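Local coordinates for protein arginine decarboxylase (Campylobacter jejuni subsp. jejuni, PDB 3NZP) that probably catalyses the pyridoxal-phosphate-dependent decarboxylation of arginine to agmatine, a step in polyamine and spermidine biosynthesis, at residues Leu47-Gln58 with Phe324-Ile333. Numbering follows the deposited sequence.
Sequences LLLRFPHLIQKQ and FVAANHAVLI
Arg50 and His329 join side chains where two antiparallel strands, 47-50 and 330-333, give way to helical chain. The pair illustrates how side-chain bonds add to a seam set by backbone pairing. Leu49 and Val331 exchange backbone hydrogen bonds (Leu49 N to Val331 O, 2.8 Å), as do Leu47 and Ile333, and Phe51 N closes the series on His329 O (2.8 Å). On the sheet face carrying Leu49, Val331 and Ile333, over which helix 31-40 packs, the CD1 methyls of Leu49 and Ile333 meet at 3.6 Å and CE2 of Phe51 presents its ring edge to CG2 of Val331. On the other face Arg50 runs extended alongside the imidazole, guanidinium and ring only 23° apart, and NH1 donates to NE2 of His329 (3.1 Å) near the ring plane. Packing stays tight along the first turns of helix 52-72: Leu54 CG meets Asn328 OD1 at 3.6 Å, Ile55 packs on His329 CB and Gln58 CB touches Val325 CG2, whereas the outer flank, with His53 and Gln56, is partly exposed. The seam ties the chain entering the barrel to the chain leaving its last strand, 316-319, beside the cofactor site: Gly322 and Arg323, which bind pyridoxal phosphate, directly precede Phe324. Because His329 ND1 donates to Ala326 O at 2.7 Å, the ring is fixed at both nitrogens and probably neutral, leaving Glu521 and Glu535 to balance the charge of Arg50.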
loop_
_atom_site.group_PDB
_atom_site.type_symbol
_atom_site.label_atom_id
_atom_site.label_comp_id
_atom_site.label_asym_id
_atom_site.label_seq_id
_atom_site.Cartn_x
_atom_site.Cartn_y
_atom_site.Cartn_z
ATOM N N LEU B 47 6.146 18.114 5.477
ATOM C CA LEU B 47 7.332 18.110 4.645
ATOM C C LEU B 47 8.265 16.966 4.966
ATOM O O LEU B 47 8.420 16.562 6.116
ATOM C CB LEU B 47 8.090 19.433 4.716
ATOM C CG LEU B 47 8.182 20.155 6.051
ATOM C CD1 LEU B 47 9.431 21.015 6.065
ATOM C CD2 LEU B 47 6.932 21.028 6.258
ATOM N N LEU B 48 8.864 16.425 3.912
ATOM C CA LEU B 48 9.807 15.336 4.041
ATOM C C LEU B 48 11.207 15.933 3.901
ATOM O O LEU B 48 11.507 16.571 2.898
ATOM C CB LEU B 48 9.574 14.311 2.947
ATOM C CG LEU B 48 10.589 13.166 2.963
ATOM C CD1 LEU B 48 10.388 12.361 4.232
ATOM C CD2 LEU B 48 10.425 12.280 1.730
ATOM N N LEU B 49 12.054 15.743 4.910
ATOM C CA LEU B 49 13.414 16.270 4.857
ATOM C C LEU B 49 14.420 15.157 4.611
ATOM O O LEU B 49 14.313 14.079 5.194
ATOM C CB LEU B 49 13.772 16.981 6.157
ATOM C CG LEU B 49 12.838 18.142 6.494
ATOM C CD1 LEU B 49 13.292 18.849 7.764
ATOM C CD2 LEU B 49 12.833 19.099 5.327
ATOM N N ARG B 50 15.387 15.418 3.735
ATOM C CA ARG B 50 16.429 14.449 3.433
ATOM C C ARG B 50 17.761 15.018 3.906
ATOM O O ARG B 50 18.111 16.165 3.596
ATOM C CB ARG B 50 16.516 14.175 1.934
ATOM C CG ARG B 50 15.370 13.410 1.341
ATOM C CD ARG B 50 15.659 13.094 -0.130
ATOM N NE ARG B 50 14.433 12.931 -0.918
ATOM C CZ ARG B 50 13.539 11.961 -0.735
ATOM N NH1 ARG B 50 13.728 11.049 0.213
ATOM N NH2 ARG B 50 12.451 11.919 -1.494
ATOM N N PHE B 51 18.503 14.210 4.653
ATOM C CA PHE B 51 19.800 14.617 5.170
ATOM C C PHE B 51 20.904 13.766 4.550
ATOM O O PHE B 51 21.243 12.692 5.059
ATOM C CB PHE B 51 19.812 14.471 6.691
ATOM C CG PHE B 51 18.897 15.425 7.391
ATOM C CD1 PHE B 51 19.268 16.756 7.569
ATOM C CD2 PHE B 51 17.664 14.995 7.878
ATOM C CE1 PHE B 51 18.432 17.644 8.225
ATOM C CE2 PHE B 51 16.812 15.876 8.537
ATOM C CZ PHE B 51 17.199 17.208 8.714
ATOM N N PRO B 52 21.484 14.237 3.437
ATOM C CA PRO B 52 22.548 13.506 2.756
ATOM C C PRO B 52 23.626 13.023 3.717
ATOM O O PRO B 52 24.141 11.916 3.571
ATOM C CB PRO B 52 23.087 14.523 1.762
ATOM C CG PRO B 52 21.901 15.357 1.461
ATOM C CD PRO B 52 21.282 15.550 2.815
ATOM N N HIS B 53 23.970 13.841 4.704
ATOM C CA HIS B 53 24.993 13.449 5.664
ATOM C C HIS B 53 24.715 12.082 6.286
ATOM O O HIS B 53 25.621 11.259 6.425
ATOM C CB HIS B 53 25.125 14.504 6.771
ATOM C CG HIS B 53 25.898 14.027 7.961
ATOM N ND1 HIS B 53 25.296 13.717 9.163
ATOM C CD2 HIS B 53 27.218 13.764 8.121
ATOM C CE1 HIS B 53 26.212 13.286 10.013
ATOM N NE2 HIS B 53 27.386 13.305 9.406
ATOM N N LEU B 54 23.464 11.846 6.665
ATOM C CA LEU B 54 23.083 10.574 7.262
ATOM C C LEU B 54 23.388 9.437 6.294
ATOM O O LEU B 54 23.848 8.366 6.695
ATOM C CB LEU B 54 21.594 10.587 7.617
ATOM C CG LEU B 54 21.244 10.933 9.070
ATOM C CD1 LEU B 54 22.180 11.985 9.579
ATOM C CD2 LEU B 54 19.797 11.416 9.157
ATOM N N ILE B 55 23.147 9.687 5.013
ATOM C CA ILE B 55 23.399 8.689 3.988
ATOM C C ILE B 55 24.870 8.332 3.999
ATOM O O ILE B 55 25.238 7.157 3.931
ATOM C CB ILE B 55 23.000 9.205 2.598
ATOM C CG1 ILE B 55 21.551 9.665 2.618
ATOM C CG2 ILE B 55 23.104 8.091 1.569
ATOM C CD1 ILE B 55 21.081 10.169 1.307
ATOM N N GLN B 56 25.713 9.354 4.089
ATOM C CA GLN B 56 27.157 9.149 4.134
ATOM C C GLN B 56 27.508 8.324 5.375
ATOM O O GLN B 56 28.151 7.279 5.274
ATOM C CB GLN B 56 27.866 10.500 4.170
ATOM C CG GLN B 56 29.367 10.436 4.329
ATOM C CD GLN B 56 29.968 11.824 4.353
ATOM O OE1 GLN B 56 30.213 12.426 3.301
ATOM N NE2 GLN B 56 30.182 12.360 5.555
ATOM N N LYS B 57 27.083 8.790 6.543
ATOM C CA LYS B 57 27.340 8.060 7.767
ATOM C C LYS B 57 27.041 6.586 7.565
ATOM O O LYS B 57 27.838 5.723 7.921
ATOM C CB LYS B 57 26.458 8.581 8.885
ATOM C CG LYS B 57 27.159 9.472 9.862
ATOM C CD LYS B 57 27.910 8.652 10.881
ATOM C CE LYS B 57 28.070 9.439 12.177
ATOM N NZ LYS B 57 26.753 9.820 12.802
ATOM N N GLN B 58 25.890 6.292 6.980
ATOM C CA GLN B 58 25.512 4.907 6.767
ATOM C C GLN B 58 26.438 4.123 5.871
ATOM O O GLN B 58 26.748 2.971 6.162
ATOM C CB GLN B 58 24.093 4.838 6.233
ATOM C CG GLN B 58 23.102 5.114 7.329
ATOM C CD GLN B 58 23.153 4.049 8.391
ATOM O OE1 GLN B 58 22.733 2.927 8.157
ATOM N NE2 GLN B 58 23.686 4.386 9.560
ATOM N N PHE B 324 18.955 -0.609 5.248
ATOM C CA PHE B 324 19.927 -0.120 6.212
ATOM C C PHE B 324 20.510 1.247 5.868
ATOM O O PHE B 324 20.552 2.161 6.708
ATOM C CB PHE B 324 21.059 -1.130 6.343
ATOM C CG PHE B 324 22.013 -0.816 7.436
ATOM C CD1 PHE B 324 21.761 -1.240 8.732
ATOM C CD2 PHE B 324 23.151 -0.059 7.178
ATOM C CE1 PHE B 324 22.627 -0.915 9.770
ATOM C CE2 PHE B 324 24.025 0.275 8.201
ATOM C CZ PHE B 324 23.763 -0.153 9.505
ATOM N N VAL B 325 20.951 1.396 4.627
ATOM C CA VAL B 325 21.569 2.641 4.189
ATOM C C VAL B 325 20.580 3.766 3.878
ATOM O O VAL B 325 20.922 4.952 3.963
ATOM C CB VAL B 325 22.487 2.357 2.963
ATOM C CG1 VAL B 325 21.664 2.016 1.757
ATOM C CG2 VAL B 325 23.377 3.530 2.698
ATOM N N ALA B 326 19.341 3.410 3.566
ATOM C CA ALA B 326 18.366 4.438 3.230
ATOM C C ALA B 326 17.370 4.850 4.320
ATOM O O ALA B 326 16.836 5.957 4.291
ATOM C CB ALA B 326 17.625 4.027 1.981
ATOM N N ALA B 327 17.143 3.982 5.294
ATOM C CA ALA B 327 16.180 4.262 6.346
ATOM C C ALA B 327 16.212 5.630 7.054
ATOM O O ALA B 327 15.267 6.394 6.933
ATOM C CB ALA B 327 16.232 3.152 7.378
ATOM N N ASN B 328 17.279 5.944 7.785
ATOM C CA ASN B 328 17.357 7.201 8.542
ATOM C C ASN B 328 17.588 8.505 7.794
ATOM O O ASN B 328 17.497 9.575 8.383
ATOM C CB ASN B 328 18.456 7.112 9.614
ATOM C CG ASN B 328 19.865 7.210 9.026
ATOM O OD1 ASN B 328 20.837 7.458 9.741
ATOM N ND2 ASN B 328 19.976 7.006 7.717
ATOM N N HIS B 329 17.897 8.443 6.510
ATOM C CA HIS B 329 18.181 9.675 5.793
ATOM C C HIS B 329 17.012 10.655 5.711
ATOM O O HIS B 329 17.222 11.861 5.558
ATOM C CB HIS B 329 18.680 9.362 4.386
ATOM C CG HIS B 329 17.609 9.383 3.341
ATOM N ND1 HIS B 329 16.875 8.268 2.994
ATOM C CD2 HIS B 329 17.140 10.396 2.574
ATOM C CE1 HIS B 329 16.001 8.594 2.057
ATOM N NE2 HIS B 329 16.140 9.880 1.785
ATOM N N ALA B 330 15.785 10.147 5.824
ATOM C CA ALA B 330 14.589 10.979 5.711
ATOM C C ALA B 330 13.710 11.074 6.944
ATOM O O ALA B 330 13.401 10.072 7.598
ATOM C CB ALA B 330 13.754 10.489 4.551
ATOM N N VAL B 331 13.275 12.292 7.238
ATOM C CA VAL B 331 12.404 12.527 8.379
ATOM C C VAL B 331 11.137 13.177 7.861
ATOM O O VAL B 331 11.201 14.115 7.063
ATOM C CB VAL B 331 13.059 13.463 9.400
ATOM C CG1 VAL B 331 12.145 13.616 10.600
ATOM C CG2 VAL B 331 14.416 12.918 9.823
ATOM N N LEU B 332 9.989 12.671 8.304
ATOM C CA LEU B 332 8.708 13.223 7.884
ATOM C C LEU B 332 8.149 14.091 9.002
ATOM O O LEU B 332 7.687 13.575 10.013
ATOM C CB LEU B 332 7.729 12.089 7.566
ATOM C CG LEU B 332 6.427 12.447 6.831
ATOM C CD1 LEU B 332 5.408 13.005 7.788
ATOM C CD2 LEU B 332 6.746 13.441 5.726
ATOM N N ILE B 333 8.213 15.406 8.832
ATOM C CA ILE B 333 7.700 16.338 9.836
ATOM C C ILE B 333 6.281 16.763 9.479
ATOM O O ILE B 333 6.001 17.111 8.326
ATOM C CB ILE B 333 8.554 17.620 9.917
ATOM C CG1 ILE B 333 9.919 17.308 10.516
ATOM C CG2 ILE B 333 7.823 18.689 10.704
ATOM C CD1 ILE B 333 10.921 16.847 9.493
#